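PDB 6JAV: group II chitinase from Ostrinia furnacalis, which probably hydrolyses chitin internally as a family 18 endochitinase, seen here as its first catalytic domain with a bound piperidine-thienopyridine inhibitor. Local coordinates for residues A[127-132]-A[179-184]; A[195-200]-A[229-234]; A[246-251]-A[326-331]. All coordinates share one frame; numbering follows the deposited sequence.

Contact 1 of 3, residues A[127-132]-A[179-184]; sequences WEYPKC and AGYDVP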
loop_
_atom_site.group_PDB
_atom_site.type_symbol
_atom_site.label_atom_id
_atom_site.label_comp_id
_atom_site.label_asym_id
_atom_site.label_seq_id
_atom_site.Cartn_x
_atom_site.Cartn_y
_atom_site.Cartn_z
ATOM N N TRP A 127 -0.158 -4.372 10.242
ATOM C CA TRP A 127 -1.178 -5.311 10.711
ATOM C C TRP A 127 -2.509 -4.910 10.072
ATOM O O TRP A 127 -2.974 -3.772 10.244
ATOM C CB TRP A 127 -1.270 -5.216 12.234
ATOM C CG TRP A 127 -2.354 -6.087 12.857
ATOM C CD1 TRP A 127 -3.038 -7.123 12.287
ATOM C CD2 TRP A 127 -2.814 -5.986 14.204
ATOM N NE1 TRP A 127 -3.941 -7.672 13.215
ATOM C CE2 TRP A 127 -3.820 -6.970 14.388
ATOM C CE3 TRP A 127 -2.490 -5.139 15.267
ATOM C CZ2 TRP A 127 -4.493 -7.129 15.610
ATOM C CZ3 TRP A 127 -3.139 -5.310 16.480
ATOM C CH2 TRP A 127 -4.138 -6.290 16.636
ATOM N N GLU A 128 -3.141 -5.836 9.341
ATOM C CA GLU A 128 -4.396 -5.556 8.619
ATOM C C GLU A 128 -5.525 -6.394 9.230
ATOM O O GLU A 128 -5.829 -7.477 8.734
ATOM C CB GLU A 128 -4.205 -5.835 7.104
ATOM C CG GLU A 128 -3.066 -4.964 6.529
ATOM C CD GLU A 128 -2.901 -5.022 5.020
ATOM O OE1 GLU A 128 -3.723 -5.620 4.328
ATOM O OE2 GLU A 128 -1.925 -4.402 4.528
ATOM N N TYR A 129 -6.167 -5.919 10.305
ATOM C CA TYR A 129 -6.046 -4.613 10.962
ATOM C C TYR A 129 -6.352 -4.864 12.439
ATOM O O TYR A 129 -6.987 -5.875 12.765
ATOM C CB TYR A 129 -7.114 -3.633 10.424
ATOM C CG TYR A 129 -6.903 -3.312 8.968
ATOM C CD1 TYR A 129 -5.921 -2.394 8.581
ATOM C CD2 TYR A 129 -7.606 -3.989 7.992
ATOM C CE1 TYR A 129 -5.670 -2.132 7.261
ATOM C CE2 TYR A 129 -7.368 -3.726 6.636
ATOM C CZ TYR A 129 -6.411 -2.775 6.299
ATOM O OH TYR A 129 -6.136 -2.480 4.979
ATOM N N PRO A 130 -5.914 -3.973 13.328
ATOM C CA PRO A 130 -6.327 -4.081 14.737
ATOM C C PRO A 130 -7.846 -4.142 14.803
ATOM O O PRO A 130 -8.532 -3.391 14.096
ATOM C CB PRO A 130 -5.794 -2.782 15.368
ATOM C CG PRO A 130 -4.680 -2.325 14.464
ATOM C CD PRO A 130 -5.087 -2.776 13.064
ATOM N N LYS A 131 -8.370 -5.077 15.617
ATOM C CA LYS A 131 -9.806 -5.323 15.816
ATOM C C LYS A 131 -10.440 -6.006 14.605
ATOM O O LYS A 131 -10.995 -7.108 14.709
ATOM C CB LYS A 131 -10.537 -4.021 16.152
ATOM C CG LYS A 131 -11.630 -4.147 17.194
ATOM C CD LYS A 131 -12.909 -4.604 16.594
ATOM C CE LYS A 131 -14.005 -4.671 17.679
ATOM N NZ LYS A 131 -14.999 -5.713 17.365
ATOM N N CYS A 132 -10.345 -5.363 13.435
ATOM C CA CYS A 132 -10.958 -5.888 12.218
ATOM C C CYS A 132 -9.949 -6.724 11.435
ATOM O O CYS A 132 -9.393 -6.290 10.412
ATOM C CB CYS A 132 -11.489 -4.739 11.382
ATOM S SG CYS A 132 -12.500 -3.584 12.362
ATOM N N ALA A 179 -12.701 1.475 14.675
ATOM C CA ALA A 179 -12.580 0.333 15.573
ATOM C C ALA A 179 -11.151 0.056 16.004
ATOM O O ALA A 179 -10.938 -0.403 17.132
ATOM C CB ALA A 179 -13.119 -0.935 14.914
ATOM N N GLY A 180 -10.163 0.319 15.151
ATOM C CA GLY A 180 -8.840 -0.218 15.396
ATOM C C GLY A 180 -7.795 0.781 15.825
ATOM O O GLY A 180 -6.761 0.368 16.347
ATOM N N TYR A 181 -8.007 2.085 15.593
ATOM C CA TYR A 181 -6.926 3.045 15.733
ATOM C C TYR A 181 -7.231 4.107 16.777
ATOM O O TYR A 181 -8.238 4.812 16.665
ATOM C CB TYR A 181 -6.638 3.736 14.402
ATOM C CG TYR A 181 -6.212 2.787 13.303
ATOM C CD1 TYR A 181 -5.083 1.980 13.421
ATOM C CD2 TYR A 181 -6.903 2.761 12.117
ATOM C CE1 TYR A 181 -4.700 1.116 12.376
ATOM C CE2 TYR A 181 -6.543 1.916 11.090
ATOM C CZ TYR A 181 -5.442 1.097 11.227
ATOM O OH TYR A 181 -5.127 0.280 10.150
ATOM N N ASP A 182 -6.310 4.278 17.722
ATOM C CA ASP A 182 -6.315 5.444 18.611
ATOM C C ASP A 182 -5.551 6.507 17.834
ATOM O O ASP A 182 -4.324 6.606 17.919
ATOM C CB ASP A 182 -5.641 5.104 19.935
ATOM C CG ASP A 182 -5.733 6.229 20.953
ATOM O OD1 ASP A 182 -5.844 7.415 20.554
ATOM O OD2 ASP A 182 -5.667 5.917 22.163
ATOM N N VAL A 183 -6.289 7.280 17.036
ATOM C CA VAL A 183 -5.650 8.154 16.047
ATOM C C VAL A 183 -4.746 9.196 16.686
ATOM O O VAL A 183 -3.628 9.401 16.187
ATOM C CB VAL A 183 -6.702 8.726 15.067
ATOM C CG1 VAL A 183 -6.044 9.722 14.101
ATOM C CG2 VAL A 183 -7.347 7.607 14.261
ATOM N N PRO A 184 -5.145 9.900 17.753
ATOM C CA PRO A 184 -4.196 10.876 18.336
ATOM C C PRO A 184 -2.878 10.268 18.783
ATOM O O PRO A 184 -1.819 10.886 18.597
ATOM C CB PRO A 184 -4.993 11.503 19.502
ATOM C CG PRO A 184 -6.412 11.383 19.039
ATOM C CD PRO A 184 -6.480 10.006 18.363
HETATM O O HOH W 1 -2.842 -1.005 10.247
#

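Contact 2 of 3, residues A[195-200]-A[229-234]; sequences VMTYDY and YTIHYW. With NAG (2-acetamido-2-deoxy-beta-D-glucopyranose), chain C.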
loop_
_atom_site.group_PDB
_atom_site.type_symbol
_atom_site.label_atom_id
_atom_site.label_comp_id
_atom_site.label_asym_id
_atom_site.label_seq_id
_atom_site.Cartn_x
_atom_site.Cartn_y
_atom_site.Cartn_z
ATOM N N VAL A 195 -1.637 5.905 4.413
ATOM C CA VAL A 195 -3.040 5.529 4.313
ATOM C C VAL A 195 -3.239 4.726 3.026
ATOM O O VAL A 195 -2.918 5.193 1.924
ATOM C CB VAL A 195 -3.964 6.750 4.357
ATOM C CG1 VAL A 195 -5.423 6.280 4.405
ATOM C CG2 VAL A 195 -3.653 7.611 5.595
ATOM N N MET A 196 -3.768 3.512 3.164
ATOM C CA MET A 196 -3.917 2.607 2.023
ATOM C C MET A 196 -5.222 2.934 1.290
ATOM O O MET A 196 -6.197 2.172 1.335
ATOM C CB MET A 196 -3.856 1.164 2.486
ATOM C CG MET A 196 -2.459 0.848 2.997
ATOM S SD MET A 196 -2.219 -0.887 3.365
ATOM C CE MET A 196 -3.040 -0.780 4.765
ATOM N N THR A 197 -5.193 4.082 0.583
ATOM C CA THR A 197 -6.332 4.626 -0.178
ATOM C C THR A 197 -6.525 3.852 -1.480
ATOM O O THR A 197 -6.482 4.411 -2.592
ATOM C CB THR A 197 -6.170 6.136 -0.411
ATOM O OG1 THR A 197 -4.782 6.439 -0.639
ATOM C CG2 THR A 197 -6.614 6.938 0.823
ATOM N N TYR A 198 -6.757 2.554 -1.347
ATOM C CA TYR A 198 -6.998 1.667 -2.473
ATOM C C TYR A 198 -7.655 0.409 -1.937
ATOM O O TYR A 198 -7.858 0.246 -0.729
ATOM C CB TYR A 198 -5.707 1.367 -3.270
ATOM C CG TYR A 198 -4.479 1.030 -2.426
ATOM C CD1 TYR A 198 -4.391 -0.159 -1.737
ATOM C CD2 TYR A 198 -3.421 1.934 -2.322
ATOM C CE1 TYR A 198 -3.253 -0.456 -0.960
ATOM C CE2 TYR A 198 -2.283 1.635 -1.556
ATOM C CZ TYR A 198 -2.218 0.450 -0.896
ATOM O OH TYR A 198 -1.099 0.155 -0.141
ATOM N N ASP A 199 -8.006 -0.485 -2.858
ATOM C CA ASP A 199 -8.820 -1.663 -2.538
ATOM C C ASP A 199 -10.166 -1.278 -1.924
ATOM O O ASP A 199 -10.716 -2.025 -1.113
ATOM C CB ASP A 199 -8.076 -2.675 -1.656
ATOM C CG ASP A 199 -6.930 -3.337 -2.382
ATOM O OD1 ASP A 199 -6.852 -3.223 -3.630
ATOM O OD2 ASP A 199 -6.082 -3.942 -1.690
ATOM N N TYR A 200 -10.722 -0.134 -2.341
ATOM C CA TYR A 200 -12.074 0.201 -1.901
ATOM C C TYR A 200 -13.095 -0.744 -2.500
ATOM O O TYR A 200 -14.168 -0.936 -1.916
ATOM C CB TYR A 200 -12.419 1.607 -2.348
ATOM C CG TYR A 200 -11.753 2.706 -1.559
ATOM C CD1 TYR A 200 -12.263 3.124 -0.321
ATOM C CD2 TYR A 200 -10.623 3.349 -2.060
ATOM C CE1 TYR A 200 -11.671 4.148 0.377
ATOM C CE2 TYR A 200 -10.024 4.389 -1.373
ATOM C CZ TYR A 200 -10.553 4.789 -0.145
ATOM O OH TYR A 200 -9.936 5.824 0.506
ATOM N N TYR A 229 -12.709 11.371 1.154
ATOM C CA TYR A 229 -13.312 11.175 2.471
ATOM C C TYR A 229 -12.288 10.607 3.454
ATOM O O TYR A 229 -12.147 11.093 4.583
ATOM C CB TYR A 229 -14.523 10.238 2.385
ATOM C CG TYR A 229 -15.172 10.068 3.738
ATOM C CD1 TYR A 229 -14.700 9.138 4.659
ATOM C CD2 TYR A 229 -16.229 10.885 4.108
ATOM C CE1 TYR A 229 -15.271 9.028 5.928
ATOM C CE2 TYR A 229 -16.797 10.775 5.361
ATOM C CZ TYR A 229 -16.315 9.842 6.254
ATOM O OH TYR A 229 -16.886 9.727 7.515
ATOM N N THR A 230 -11.577 9.558 3.036
ATOM C CA THR A 230 -10.638 8.882 3.928
ATOM C C THR A 230 -9.576 9.836 4.462
ATOM O O THR A 230 -9.251 9.814 5.657
ATOM C CB THR A 230 -9.971 7.755 3.145
ATOM O OG1 THR A 230 -10.932 6.739 2.849
ATOM C CG2 THR A 230 -8.817 7.159 3.951
ATOM N N ILE A 231 -8.957 10.614 3.581
ATOM C CA ILE A 231 -7.875 11.489 4.016
ATOM C C ILE A 231 -8.404 12.565 4.954
ATOM O O ILE A 231 -7.808 12.848 6.005
ATOM C CB ILE A 231 -7.142 12.069 2.785
ATOM C CG1 ILE A 231 -6.449 10.959 1.971
ATOM C CG2 ILE A 231 -6.173 13.179 3.214
ATOM C CD1 ILE A 231 -5.364 10.228 2.733
ATOM N N HIS A 232 -9.560 13.144 4.620
ATOM C CA HIS A 232 -10.118 14.141 5.527
ATOM C C HIS A 232 -10.540 13.517 6.849
ATOM O O HIS A 232 -10.447 14.173 7.891
ATOM C CB HIS A 232 -11.301 14.820 4.849
ATOM C CG HIS A 232 -10.910 15.917 3.912
ATOM N ND1 HIS A 232 -10.865 15.762 2.541
ATOM C CD2 HIS A 232 -10.556 17.202 4.153
ATOM C CE1 HIS A 232 -10.487 16.899 1.981
ATOM N NE2 HIS A 232 -10.302 17.793 2.937
ATOM N N TYR A 233 -10.951 12.252 6.842
ATOM C CA TYR A 233 -11.360 11.595 8.074
ATOM C C TYR A 233 -10.167 11.335 8.988
ATOM O O TYR A 233 -10.243 11.578 10.198
ATOM C CB TYR A 233 -12.092 10.302 7.744
ATOM C CG TYR A 233 -12.881 9.763 8.912
ATOM C CD1 TYR A 233 -13.919 10.502 9.454
ATOM C CD2 TYR A 233 -12.596 8.539 9.466
ATOM C CE1 TYR A 233 -14.644 10.024 10.531
ATOM C CE2 TYR A 233 -13.332 8.042 10.548
ATOM C CZ TYR A 233 -14.343 8.799 11.069
ATOM O OH TYR A 233 -15.082 8.308 12.134
ATOM N N TRP A 234 -9.036 10.860 8.436
ATOM C CA TRP A 234 -7.827 10.757 9.260
ATOM C C TRP A 234 -7.471 12.097 9.898
ATOM O O TRP A 234 -7.089 12.148 11.077
ATOM C CB TRP A 234 -6.652 10.161 8.442
ATOM C CG TRP A 234 -6.689 8.672 8.432
ATOM C CD1 TRP A 234 -7.258 7.861 7.498
ATOM C CD2 TRP A 234 -6.118 7.809 9.423
ATOM N NE1 TRP A 234 -7.108 6.525 7.862
ATOM C CE2 TRP A 234 -6.422 6.478 9.050
ATOM C CE3 TRP A 234 -5.419 8.043 10.623
ATOM C CZ2 TRP A 234 -6.045 5.374 9.829
ATOM C CZ3 TRP A 234 -5.018 6.945 11.386
ATOM C CH2 TRP A 234 -5.335 5.619 10.980
HETATM C C1 NAG C . -13.966 15.999 -0.046
HETATM C C2 NAG C . -15.210 16.555 -0.723
HETATM C C3 NAG C . -15.784 17.721 0.092
HETATM C C4 NAG C . -15.986 17.309 1.547
HETATM C C5 NAG C . -14.700 16.732 2.124
HETATM C C6 NAG C . -14.852 16.211 3.540
HETATM C C7 NAG C . -15.597 16.539 -3.156
HETATM C C8 NAG C . -16.766 15.651 -2.880
HETATM N N2 NAG C . -14.909 16.964 -2.086
HETATM O O3 NAG C . -17.046 18.077 -0.461
HETATM O O4 NAG C . -16.410 18.412 2.342
HETATM O O5 NAG C . -14.272 15.635 1.304
HETATM O O6 NAG C . -15.531 14.960 3.622
HETATM O O7 NAG C . -15.305 16.883 -4.292
#

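Contact 3 of 3, residues A[246-251]-A[326-331]; sequences MGMPMY and EIIKKK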
loop_
_atom_site.group_PDB
_atom_site.type_symbol
_atom_site.label_atom_id
_atom_site.label_comp_id
_atom_site.label_asym_id
_atom_site.label_seq_id
_atom_site.Cartn_x
_atom_site.Cartn_y
_atom_site.Cartn_z
ATOM N N MET A 246 -0.370 9.534 1.117
ATOM C CA MET A 246 -1.536 8.949 0.465
ATOM C C MET A 246 -1.126 7.819 -0.472
ATOM O O MET A 246 -0.373 8.044 -1.430
ATOM C CB MET A 246 -2.294 10.009 -0.323
ATOM C CG MET A 246 -3.557 9.415 -0.936
ATOM S SD MET A 246 -4.588 10.753 -1.587
ATOM C CE MET A 246 -3.904 10.796 -3.199
ATOM N N GLY A 247 -1.696 6.640 -0.245
ATOM C CA GLY A 247 -1.381 5.493 -1.095
ATOM C C GLY A 247 -2.004 5.590 -2.481
ATOM O O GLY A 247 -3.147 6.028 -2.659
ATOM N N MET A 248 -1.256 5.096 -3.468
ATOM C CA MET A 248 -1.719 5.006 -4.836
ATOM C C MET A 248 -1.379 3.622 -5.389
ATOM O O MET A 248 -0.239 3.133 -5.207
ATOM C CB MET A 248 -1.101 6.132 -5.663
ATOM C CG MET A 248 -1.699 7.594 -5.351
ATOM S SD MET A 248 -0.613 8.826 -6.039
ATOM C CE MET A 248 0.653 8.853 -4.789
ATOM N N PRO A 249 -2.338 2.944 -6.016
ATOM C CA PRO A 249 -2.119 1.568 -6.510
ATOM C C PRO A 249 -1.448 1.547 -7.880
ATOM O O PRO A 249 -1.854 2.256 -8.809
ATOM C CB PRO A 249 -3.541 0.995 -6.601
ATOM C CG PRO A 249 -4.389 2.207 -6.955
ATOM C CD PRO A 249 -3.726 3.410 -6.247
ATOM N N MET A 250 -0.426 0.700 -8.006
ATOM C CA MET A 250 0.227 0.418 -9.279
ATOM C C MET A 250 -0.359 -0.817 -9.943
ATOM O O MET A 250 0.350 -1.537 -10.674
ATOM C CB MET A 250 1.735 0.205 -9.056
ATOM C CG MET A 250 2.443 1.351 -8.265
ATOM S SD MET A 250 2.708 2.886 -9.159
ATOM C CE MET A 250 1.232 3.817 -8.703
ATOM N N TYR A 251 -1.603 -1.142 -9.618
ATOM C CA TYR A 251 -2.262 -2.356 -10.064
ATOM C C TYR A 251 -3.758 -2.079 -10.139
ATOM O O TYR A 251 -4.251 -1.030 -9.699
ATOM C CB TYR A 251 -1.996 -3.518 -9.073
ATOM C CG TYR A 251 -2.628 -3.240 -7.718
ATOM C CD1 TYR A 251 -1.954 -2.487 -6.763
ATOM C CD2 TYR A 251 -3.912 -3.701 -7.426
ATOM C CE1 TYR A 251 -2.545 -2.187 -5.529
ATOM C CE2 TYR A 251 -4.528 -3.392 -6.223
ATOM C CZ TYR A 251 -3.818 -2.638 -5.282
ATOM O OH TYR A 251 -4.395 -2.344 -4.062
ATOM N N GLU A 326 -3.115 10.020 -15.985
ATOM C CA GLU A 326 -3.982 11.184 -15.817
ATOM C C GLU A 326 -4.529 11.276 -14.388
ATOM O O GLU A 326 -4.439 12.334 -13.740
ATOM C CB GLU A 326 -5.119 11.139 -16.839
ATOM C CG GLU A 326 -5.948 12.408 -16.835
ATOM C CD GLU A 326 -7.203 12.299 -17.681
ATOM O OE1 GLU A 326 -7.376 13.143 -18.586
ATOM O OE2 GLU A 326 -8.020 11.385 -17.427
ATOM N N ILE A 327 -5.112 10.184 -13.878
ATOM C CA ILE A 327 -5.682 10.263 -12.532
ATOM C C ILE A 327 -4.589 10.389 -11.475
ATOM O O ILE A 327 -4.801 11.026 -10.434
ATOM C CB ILE A 327 -6.663 9.114 -12.237
ATOM C CG1 ILE A 327 -7.624 9.468 -11.088
ATOM C CG2 ILE A 327 -5.909 7.824 -11.890
ATOM C CD1 ILE A 327 -8.609 10.591 -11.434
ATOM N N ILE A 328 -3.410 9.813 -11.724
ATOM C CA ILE A 328 -2.298 9.964 -10.790
ATOM C C ILE A 328 -1.928 11.434 -10.647
ATOM O O ILE A 328 -1.707 11.931 -9.524
ATOM C CB ILE A 328 -1.116 9.097 -11.261
ATOM C CG1 ILE A 328 -1.415 7.600 -11.055
ATOM C CG2 ILE A 328 0.169 9.542 -10.585
ATOM C CD1 ILE A 328 -1.471 7.101 -9.618
ATOM N N LYS A 329 -1.850 12.167 -11.765
ATOM C CA LYS A 329 -1.552 13.589 -11.667
ATOM C C LYS A 329 -2.615 14.318 -10.857
ATOM O O LYS A 329 -2.292 15.199 -10.041
ATOM C CB LYS A 329 -1.406 14.220 -13.055
ATOM C CG LYS A 329 -0.168 13.756 -13.803
ATOM C CD LYS A 329 -0.392 13.893 -15.299
ATOM C CE LYS A 329 0.904 14.065 -16.069
ATOM N NZ LYS A 329 0.654 14.694 -17.408
ATOM N N LYS A 330 -3.888 13.957 -11.048
ATOM C CA LYS A 330 -4.956 14.567 -10.257
ATOM C C LYS A 330 -4.780 14.246 -8.767
ATOM O O LYS A 330 -4.913 15.124 -7.900
ATOM C CB LYS A 330 -6.305 14.066 -10.768
ATOM C CG LYS A 330 -7.519 14.634 -10.074
ATOM C CD LYS A 330 -8.001 15.900 -10.745
ATOM C CE LYS A 330 -9.258 16.439 -10.076
ATOM N NZ LYS A 330 -10.468 15.643 -10.372
ATOM N N LYS A 331 -4.491 12.983 -8.457
ATOM C CA LYS A 331 -4.280 12.588 -7.073
ATOM C C LYS A 331 -3.093 13.310 -6.443
ATOM O O LYS A 331 -3.158 13.703 -5.268
ATOM C CB LYS A 331 -4.120 11.068 -6.973
ATOM C CG LYS A 331 -5.403 10.317 -7.192
ATOM C CD LYS A 331 -5.205 8.819 -7.050
ATOM C CE LYS A 331 -6.539 8.092 -7.118
ATOM N NZ LYS A 331 -6.406 6.635 -6.837
HETATM O O HOH W 2 -5.382 6.364 -4.186
#

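Contact 1 of 3, residues A[127-132]-A[179-184]
Tyr181 brings its hydroxyl up to the ring of Tyr129, OH lying 3.2 Å from Tyr129 CD1 and farther from the neighbouring CE1; the two side chains cross obliquely. Further back on the Tyr181 ring, CE1 touches both CG and CD of Pro130, with CD at 4.0 Å. A second apolar patch forms at Ala179, whose CB meets Cys132 SG at 3.7 Å and CD of Lys131 at 4.0 Å. Lys131 bends at chi2 (-83°), which turns CD aside, and its ammonium goes on to the carbonyls of Cys137 and Gly140. Cys132 is tied to Cys137 by a disulfide.

The segment 127-132 follows strand 122-126 of the TIM barrel and carries the end of the DxxDxDxE signature of glycosyl hydrolase family 18, at Glu128. A cis peptide joins Glu128 to Tyr129, and Glu128 CB sits over the centre of the Tyr129 ring.

Close approaches to the backbone follow: Pro130 CB lies 3.4 Å from Gly180 O, while Gly180 CA makes a CH-O contact of 3.4 Å with Pro130 O. No direct hydrogen bond spans the segments. One water joins them instead, donating to Trp127 O at 2.8 Å and accepting from Tyr181 OH at 2.6 Å in the plane of the Tyr181 ring. The same hydroxyl is also bonded to the backbone N of Ser171.

Contact 2 of 3, residues A[195-200]-A[229-234]
Tyr200 and Thr230 meet tip to tip: the phenol OH donates to Thr230 OG1 across 2.7 Å, the acceptor lying at the ring edge in the plane of the ring. Beside this bond the methyls pack. Thr230 CG2 touches Val195 CG1 at 3.5 Å and Thr197 CG2 at 3.8 Å. Val195 splits its two branches: CG1 also reaches Trp234 NE1 at 3.9 Å, whereas CG2 lies over a face of the indole, 4.2 Å from the centroid of the five-membered ring and 13° off its normal, a CH-pi contact. Ile231 closes the apolar group with CD1, 4.1 Å from Val195 CB and 4.0 Å from Thr197 CG2.

The next shell holds these groups in place. Chi1 of 37° puts Thr197 OG1 between backbone N and carbonyl carbon, where it bonds Gly247 O, and leaves CG2 facing helix 227-236. Trp234 NE1 is bonded to Ser171 O. Residues 196-199 carry the MxYD motif of family 18 after strand 192-195, with inverse gamma turns centred on Met196 and Thr197; Asp199 touches the inhibitor. Elsewhere on the helix, the N-linked sugar of Asn228 sets C6 and C5 over one face of His232.

Thr230 OG1 has carbonyl partners too, Pro172 O and Asn226 O. Since carbonyls can only accept, the buried threonine hydroxyl accepts the hydrogen bond from Tyr200 OH and can donate its own hydrogen to one of these two candidates, leaving neither hydroxyl without a partner.

Contact 3 of 3, residues A[246-251]-A[326-331]
Met246, Met248 and Pro249 lie on a TIM-barrel strand, 244-257, and pack against Ile328 and Lys331 of helix 325-337 on the barrel's outer layer. The short strand and helix segments run antiparallel, at 180°, with axes 10.5 Å apart, a strand-to-outer-helix pairing characteristic of the barrel; the 74 residues between them include five short strands and a helix, consistent with the insertion domain that many family 18 chitinases carry here.

Three methionines supply most of the strand segment's side of the contact. Met246 bends at chi3 (90°); the Met246 and Lys331 side chains cross at about a right angle, and the terminal methyl CE lies 3.8 Å from Lys331 CB and 3.6 Å from Lys331 O. Met248 serves two partners: SD lies 4.1 Å from Ile328 CD1, and CG lies 4.1 Å from CD of Lys331, whose chain slides past in the opposite direction. Met250 adds its CE to the same Ile328 methyl. Beyond the helix segment, Met248 and Ile328 both touch Ile368 of helix 363-373.

Lys331 is extended beyond CG and carries its ammonium beyond Met248 toward the strand, with NZ 4.2 Å from Pro249 CD. There a water accepts from Lys331 NZ at 2.9 Å and donates to Gly247 O at 2.7 Å. NZ also forms a salt bridge with Asp323 and a hydrogen bond with Ala212 O. The lysine thus works in two parts: its methylenes join the apolar layer, while its buried ammonium has a carboxylate, a carbonyl and a water, surroundings that would be expected to favour the charged form.

How the contacts relate
Contacts 1, 2 and 3 follow one another along the chain and around one TIM barrel. Contacts 1 and 2, with centres about 14 Å apart, meet where Tyr181 CD2 lies 3.5 Å from Trp234 CH2 and Tyr129 OH lies 3.5 Å from Met196 CE. Contacts 2 and 3, about 13 Å apart between centres, are joined by two polar bridges of 2.6 Å, Thr197 OG1 to Gly247 O and Asp199 OD1 to Tyr251 OH, both probable hydrogen bonds. Contacts 1 and 3 do not touch. Asp199 of contact 2 lines the inhibitor pocket; the side chains of Tyr129 and Pro249 lie about 6 Å and 10 Å from the inhibitor.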